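Mandelate racemase/muconate lactonizing protein (Alicyclobacillus acidocaldarius LAA1, PDB 3QLD) is a member of the mandelate racemase/muconate lactonizing branch of the enolase superfamily, pairing an N-terminal capping domain with a modified TIM barrel. Local coordinates at residues A[217-222]-A[264-269]; A[253-258]-A[284-289]. All coordinates share one frame; numbering follows the deposited sequence.

Both contacts belong to the enolase C-terminal-like barrel domain, with centres about 13 Å apart. Contact 1 is inside the barrel, where side chains of strands 220-221 and 266-269 meet past the intervening strand 243-245. Contact 2 is in the outer layer, between helices 252-261 and 277-289. Along the chain the segments alternate: 217-222, 253-258, 264-269, 284-289. Strand 266-269 therefore stands between the two helices of contact 2 in sequence, and it joins the contacts in space as well: Leu267 CD2 packs 3.9 Å from Leu255 CD2, while Val269 touches Leu284. Its alternate residues thus serve the barrel interior and the helical shell.

Contact 1 of 2, residues A[217-222]-A[264-269]; sequences LQFIEQ and ARVLNV
The polar part of this contact is one hydrogen bond between Asn268 and Glu221. Asn268 ND2 donates to Glu221 OE2 at 3.0 Å, with an N-H...O angle of 168°. The oxygen lies almost in the plane of the amide and is approached nearly along its own C-O axis, although carboxylate and amide planes are turned 44° apart. Glu221 reaches this far because CG is anti to the backbone N (chi1 -169°) and the chain stays extended beyond it. Its other oxygen, OE1, forms a salt bridge with Lys169.

The apolar part lies nearer the start of both segments. Val266 CG1 approaches the Phe219 ring obliquely, 4.1 Å from CD2, and the two side chains cross at about a right angle. Trp295 of strand 293-296 stacks on Phe219 and also touches Val266, Glu221 and Asn268.

Glu221 also touches Asp196 and Asp246, consistent with the acids on successive barrel strands that hold a metal in enolase-superfamily relatives, though no metal is part of this contact. With one carboxylate oxygen held by an amide N-H and the other by a lysine, the rotation of the buried Glu221 head group should be well fixed.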
loop_
_atom_site.group_PDB
_atom_site.type_symbol
_atom_site.label_atom_id
_atom_site.label_comp_id
_atom_site.label_asym_id
_atom_site.label_seq_id
_atom_site.Cartn_x
_atom_site.Cartn_y
_atom_site.Cartn_z
ATOM N N LEU A 217 -22.213 -7.466 22.053
ATOM C CA LEU A 217 -20.765 -7.566 21.729
ATOM C C LEU A 217 -20.139 -6.229 21.912
ATOM O O LEU A 217 -20.755 -5.227 21.609
ATOM C CB LEU A 217 -20.611 -8.040 20.252
ATOM C CG LEU A 217 -21.122 -9.419 19.911
ATOM C CD1 LEU A 217 -21.142 -9.649 18.397
ATOM C CD2 LEU A 217 -20.252 -10.506 20.597
ATOM N N GLN A 218 -18.910 -6.197 22.356
ATOM C CA GLN A 218 -18.161 -4.974 22.435
ATOM C C GLN A 218 -17.922 -4.365 21.021
ATOM O O GLN A 218 -17.920 -3.141 20.864
ATOM C CB GLN A 218 -16.846 -5.282 23.130
ATOM C CG GLN A 218 -16.074 -4.080 23.540
ATOM C CD GLN A 218 -14.804 -4.473 24.267
ATOM O OE1 GLN A 218 -13.755 -4.701 23.638
ATOM N NE2 GLN A 218 -14.905 -4.630 25.575
ATOM N N PHE A 219 -17.741 -5.248 20.037
ATOM C CA PHE A 219 -17.589 -4.857 18.593
ATOM C C PHE A 219 -17.591 -6.144 17.744
ATOM O O PHE A 219 -17.473 -7.264 18.285
ATOM C CB PHE A 219 -16.275 -4.060 18.342
ATOM C CG PHE A 219 -15.011 -4.784 18.828
ATOM C CD1 PHE A 219 -14.412 -5.779 18.043
ATOM C CD2 PHE A 219 -14.410 -4.409 20.035
ATOM C CE1 PHE A 219 -13.265 -6.464 18.510
ATOM C CE2 PHE A 219 -13.232 -5.059 20.502
ATOM C CZ PHE A 219 -12.672 -6.067 19.700
ATOM N N ILE A 220 -17.765 -5.948 16.417
ATOM C CA ILE A 220 -17.612 -6.985 15.387
ATOM C C ILE A 220 -16.467 -6.401 14.549
ATOM O O ILE A 220 -16.608 -5.296 14.036
ATOM C CB ILE A 220 -18.884 -7.207 14.551
ATOM C CG1 ILE A 220 -20.025 -7.775 15.447
ATOM C CG2 ILE A 220 -18.578 -8.190 13.299
ATOM C CD1 ILE A 220 -21.348 -7.795 14.767
ATOM N N GLU A 221 -15.331 -7.130 14.453
ATOM C CA GLU A 221 -14.173 -6.607 13.740
ATOM C C GLU A 221 -14.196 -7.041 12.261
ATOM O O GLU A 221 -14.529 -8.189 11.958
ATOM C CB GLU A 221 -12.926 -7.216 14.397
ATOM C CG GLU A 221 -11.599 -6.573 13.939
ATOM C CD GLU A 221 -10.465 -6.988 14.859
ATOM O OE1 GLU A 221 -10.634 -7.954 15.636
ATOM O OE2 GLU A 221 -9.425 -6.353 14.818
ATOM N N GLN A 222 -13.878 -6.103 11.367
ATOM C CA GLN A 222 -13.690 -6.399 9.903
ATOM C C GLN A 222 -14.771 -7.285 9.307
ATOM O O GLN A 222 -14.514 -8.359 8.785
ATOM C CB GLN A 222 -12.269 -6.986 9.725
ATOM C CG GLN A 222 -11.107 -5.950 10.002
ATOM C CD GLN A 222 -10.892 -4.826 8.958
ATOM O OE1 GLN A 222 -10.482 -3.711 9.314
ATOM N NE2 GLN A 222 -11.204 -5.093 7.682
ATOM N N ALA A 264 -17.483 3.029 11.093
ATOM C CA ALA A 264 -17.108 2.215 12.266
ATOM C C ALA A 264 -17.071 3.068 13.519
ATOM O O ALA A 264 -16.962 4.312 13.462
ATOM C CB ALA A 264 -15.743 1.490 12.080
ATOM N N ARG A 265 -17.072 2.381 14.643
ATOM C CA ARG A 265 -17.076 3.071 15.932
ATOM C C ARG A 265 -15.923 2.691 16.861
ATOM O O ARG A 265 -15.801 3.304 17.924
ATOM C CB ARG A 265 -18.442 2.900 16.660
ATOM C CG ARG A 265 -19.568 3.496 15.878
ATOM C CD ARG A 265 -20.798 3.739 16.743
ATOM N NE ARG A 265 -21.615 2.557 17.003
ATOM C CZ ARG A 265 -22.650 2.221 16.234
ATOM N NH1 ARG A 265 -23.393 1.153 16.509
ATOM N NH2 ARG A 265 -22.928 2.983 15.176
ATOM N N VAL A 266 -15.124 1.677 16.500
ATOM C CA VAL A 266 -13.997 1.219 17.299
ATOM C C VAL A 266 -12.771 1.001 16.417
ATOM O O VAL A 266 -12.929 0.487 15.303
ATOM C CB VAL A 266 -14.359 -0.103 18.025
ATOM C CG1 VAL A 266 -13.156 -0.731 18.759
ATOM C CG2 VAL A 266 -15.453 0.174 19.052
ATOM N N LEU A 267 -11.596 1.426 16.910
ATOM C CA LEU A 267 -10.334 1.283 16.163
ATOM C C LEU A 267 -9.431 0.307 16.887
ATOM O O LEU A 267 -9.177 0.485 18.102
ATOM C CB LEU A 267 -9.666 2.664 15.988
ATOM C CG LEU A 267 -8.296 2.693 15.256
ATOM C CD1 LEU A 267 -8.483 2.275 13.776
ATOM C CD2 LEU A 267 -7.703 4.107 15.325
ATOM N N ASN A 268 -8.994 -0.723 16.152
ATOM C CA ASN A 268 -7.851 -1.580 16.546
ATOM C C ASN A 268 -6.584 -0.842 16.168
ATOM O O ASN A 268 -6.284 -0.636 14.974
ATOM C CB ASN A 268 -7.963 -2.975 15.914
ATOM C CG ASN A 268 -6.803 -3.901 16.248
ATOM O OD1 ASN A 268 -5.732 -3.442 16.636
ATOM N ND2 ASN A 268 -6.997 -5.178 16.043
ATOM N N VAL A 269 -5.885 -0.376 17.200
ATOM C CA VAL A 269 -4.642 0.392 17.007
ATOM C C VAL A 269 -3.442 -0.554 17.019
ATOM O O VAL A 269 -3.293 -1.344 17.952
ATOM C CB VAL A 269 -4.452 1.419 18.127
ATOM C CG1 VAL A 269 -2.979 2.055 18.103
ATOM C CG2 VAL A 269 -5.537 2.529 17.965
#

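Contact 2 of 2, residues A[253-258]-A[284-289]; sequences RELKLT and LDVAGE. With SO4 (sulfate ion), chain C.
Val286 carries most of this helix pair, meeting both Leu255 and Lys256 through apolar contacts. The side chains of Leu255 and Val286 lie alongside one another, running in opposite senses, with Leu255 CD2 4.1 Å from Val286 CB. Leu255 CD2 also lies 4.3 Å from Ala287 CB. Leu255 points at the other helix with CG anti to the backbone N (chi1 -177°). Towards the surface, the extended chain of Lys256 crosses Val286 at about a right angle, placing Lys256 CE 3.8 Å from Val286 CG2.

Hydrogen bonds act within helix 252-261. Thr258 OG1 and Thr258 N both donate to Glu254 O: the hydroxyl folds back on its own helix and shares this oxygen with the backbone N-H, from the opposite face of the carbonyl plane.

A sulfate ion, probably from the crystallisation liquor, sits at the N-terminal end of this helix. Arg253 N and Arg253 NE both donate to its O4, the latter at 2.8 Å and almost straight at 176°, with the oxygen at the guanidinium edge. Val252 N, Arg105 and Arg282 also bind the anion.

The axes of segments 253-258 and 284-289 run nearly parallel, 7° apart and 9.8 Å at closest approach, as expected of neighbouring outer helices of a TIM barrel, with strand 266-269 between them in the chain.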
loop_
_atom_site.group_PDB
_atom_site.type_symbol
_atom_site.label_atom_id
_atom_site.label_comp_id
_atom_site.label_asym_id
_atom_site.label_seq_id
_atom_site.Cartn_x
_atom_site.Cartn_y
_atom_site.Cartn_z
ATOM N N ARG A 253 -5.649 9.730 7.765
ATOM C CA ARG A 253 -6.652 10.164 6.768
ATOM C C ARG A 253 -7.770 9.113 6.511
ATOM O O ARG A 253 -8.927 9.474 6.311
ATOM C CB ARG A 253 -5.996 10.521 5.440
ATOM C CG ARG A 253 -5.270 11.894 5.473
ATOM C CD ARG A 253 -4.242 12.025 4.323
ATOM N NE ARG A 253 -3.165 11.058 4.521
ATOM C CZ ARG A 253 -2.360 10.574 3.575
ATOM N NH1 ARG A 253 -2.467 10.950 2.304
ATOM N NH2 ARG A 253 -1.437 9.691 3.920
ATOM N N GLU A 254 -7.414 7.839 6.491
ATOM C CA GLU A 254 -8.432 6.784 6.344
ATOM C C GLU A 254 -9.371 6.759 7.559
ATOM O O GLU A 254 -10.537 6.463 7.455
ATOM C CB GLU A 254 -7.776 5.428 6.187
ATOM C CG GLU A 254 -7.703 4.912 4.704
ATOM C CD GLU A 254 -7.240 3.441 4.630
ATOM O OE1 GLU A 254 -6.158 3.129 5.188
ATOM O OE2 GLU A 254 -7.962 2.601 4.020
ATOM N N LEU A 255 -8.811 7.027 8.718
ATOM C CA LEU A 255 -9.581 7.143 9.962
ATOM C C LEU A 255 -10.504 8.332 9.862
ATOM O O LEU A 255 -11.639 8.222 10.245
ATOM C CB LEU A 255 -8.670 7.306 11.188
ATOM C CG LEU A 255 -9.434 7.354 12.555
ATOM C CD1 LEU A 255 -10.167 6.056 12.822
ATOM C CD2 LEU A 255 -8.441 7.595 13.683
ATOM N N LYS A 256 -10.031 9.475 9.360
ATOM C CA LYS A 256 -10.941 10.630 9.067
ATOM C C LYS A 256 -12.136 10.278 8.183
ATOM O O LYS A 256 -13.288 10.687 8.466
ATOM C CB LYS A 256 -10.184 11.880 8.520
ATOM C CG LYS A 256 -9.422 12.588 9.613
ATOM C CD LYS A 256 -8.578 13.804 9.059
ATOM C CE LYS A 256 -7.798 14.434 10.229
ATOM N NZ LYS A 256 -7.097 15.728 9.899
ATOM N N LEU A 257 -11.868 9.503 7.135
ATOM C CA LEU A 257 -12.899 9.094 6.194
ATOM C C LEU A 257 -13.872 8.113 6.911
ATOM O O LEU A 257 -15.107 8.208 6.764
ATOM C CB LEU A 257 -12.256 8.417 4.959
ATOM C CG LEU A 257 -13.284 7.743 4.021
ATOM C CD1 LEU A 257 -14.280 8.791 3.379
ATOM C CD2 LEU A 257 -12.635 6.882 2.965
ATOM N N THR A 258 -13.309 7.154 7.654
ATOM C CA THR A 258 -14.146 6.223 8.471
ATOM C C THR A 258 -15.158 6.941 9.329
ATOM O O THR A 258 -16.365 6.638 9.286
ATOM C CB THR A 258 -13.263 5.338 9.369
ATOM O OG1 THR A 258 -12.481 4.525 8.519
ATOM C CG2 THR A 258 -14.118 4.409 10.229
ATOM N N LEU A 284 -5.362 8.693 17.761
ATOM C CA LEU A 284 -6.175 8.722 18.965
ATOM C C LEU A 284 -6.911 10.084 19.112
ATOM O O LEU A 284 -8.026 10.124 19.615
ATOM C CB LEU A 284 -5.321 8.446 20.200
ATOM C CG LEU A 284 -4.779 7.027 20.315
ATOM C CD1 LEU A 284 -4.072 6.776 21.658
ATOM C CD2 LEU A 284 -5.890 5.986 20.079
ATOM N N ASP A 285 -6.261 11.164 18.694
ATOM C CA ASP A 285 -6.877 12.507 18.692
ATOM C C ASP A 285 -8.131 12.454 17.869
ATOM O O ASP A 285 -9.202 12.854 18.329
ATOM C CB ASP A 285 -5.955 13.573 18.069
ATOM C CG ASP A 285 -5.037 14.184 19.089
ATOM O OD1 ASP A 285 -5.266 13.940 20.292
ATOM O OD2 ASP A 285 -4.069 14.898 18.712
ATOM N N VAL A 286 -7.973 11.996 16.636
ATOM C CA VAL A 286 -9.090 11.944 15.693
ATOM C C VAL A 286 -10.177 10.972 16.142
ATOM O O VAL A 286 -11.379 11.282 15.974
ATOM C CB VAL A 286 -8.637 11.632 14.223
ATOM C CG1 VAL A 286 -9.886 11.405 13.264
ATOM C CG2 VAL A 286 -7.775 12.760 13.655
ATOM N N ALA A 287 -9.809 9.813 16.700
ATOM C CA ALA A 287 -10.845 8.860 17.175
ATOM C C ALA A 287 -11.660 9.429 18.372
ATOM O O ALA A 287 -12.921 9.296 18.446
ATOM C CB ALA A 287 -10.259 7.530 17.525
ATOM N N GLY A 288 -10.936 10.043 19.308
ATOM C CA GLY A 288 -11.591 10.698 20.475
ATOM C C GLY A 288 -12.537 11.826 20.020
ATOM O O GLY A 288 -13.663 11.871 20.490
ATOM N N GLU A 289 -12.106 12.699 19.096
ATOM C CA GLU A 289 -12.961 13.804 18.548
ATOM C C GLU A 289 -14.258 13.225 17.927
ATOM O O GLU A 289 -15.362 13.825 17.994
ATOM C CB GLU A 289 -12.257 14.593 17.432
ATOM C CG GLU A 289 -10.996 15.409 17.738
ATOM C CD GLU A 289 -10.110 15.688 16.457
ATOM O OE1 GLU A 289 -10.653 16.010 15.352
ATOM O OE2 GLU A 289 -8.847 15.576 16.548
HETATM S S SO4 C . -1.480 10.246 7.901
HETATM O O1 SO4 C . -0.401 10.085 6.930
HETATM O O2 SO4 C . -1.409 9.177 8.891
HETATM O O3 SO4 C . -1.323 11.492 8.648
HETATM O O4 SO4 C . -2.742 10.254 7.154
#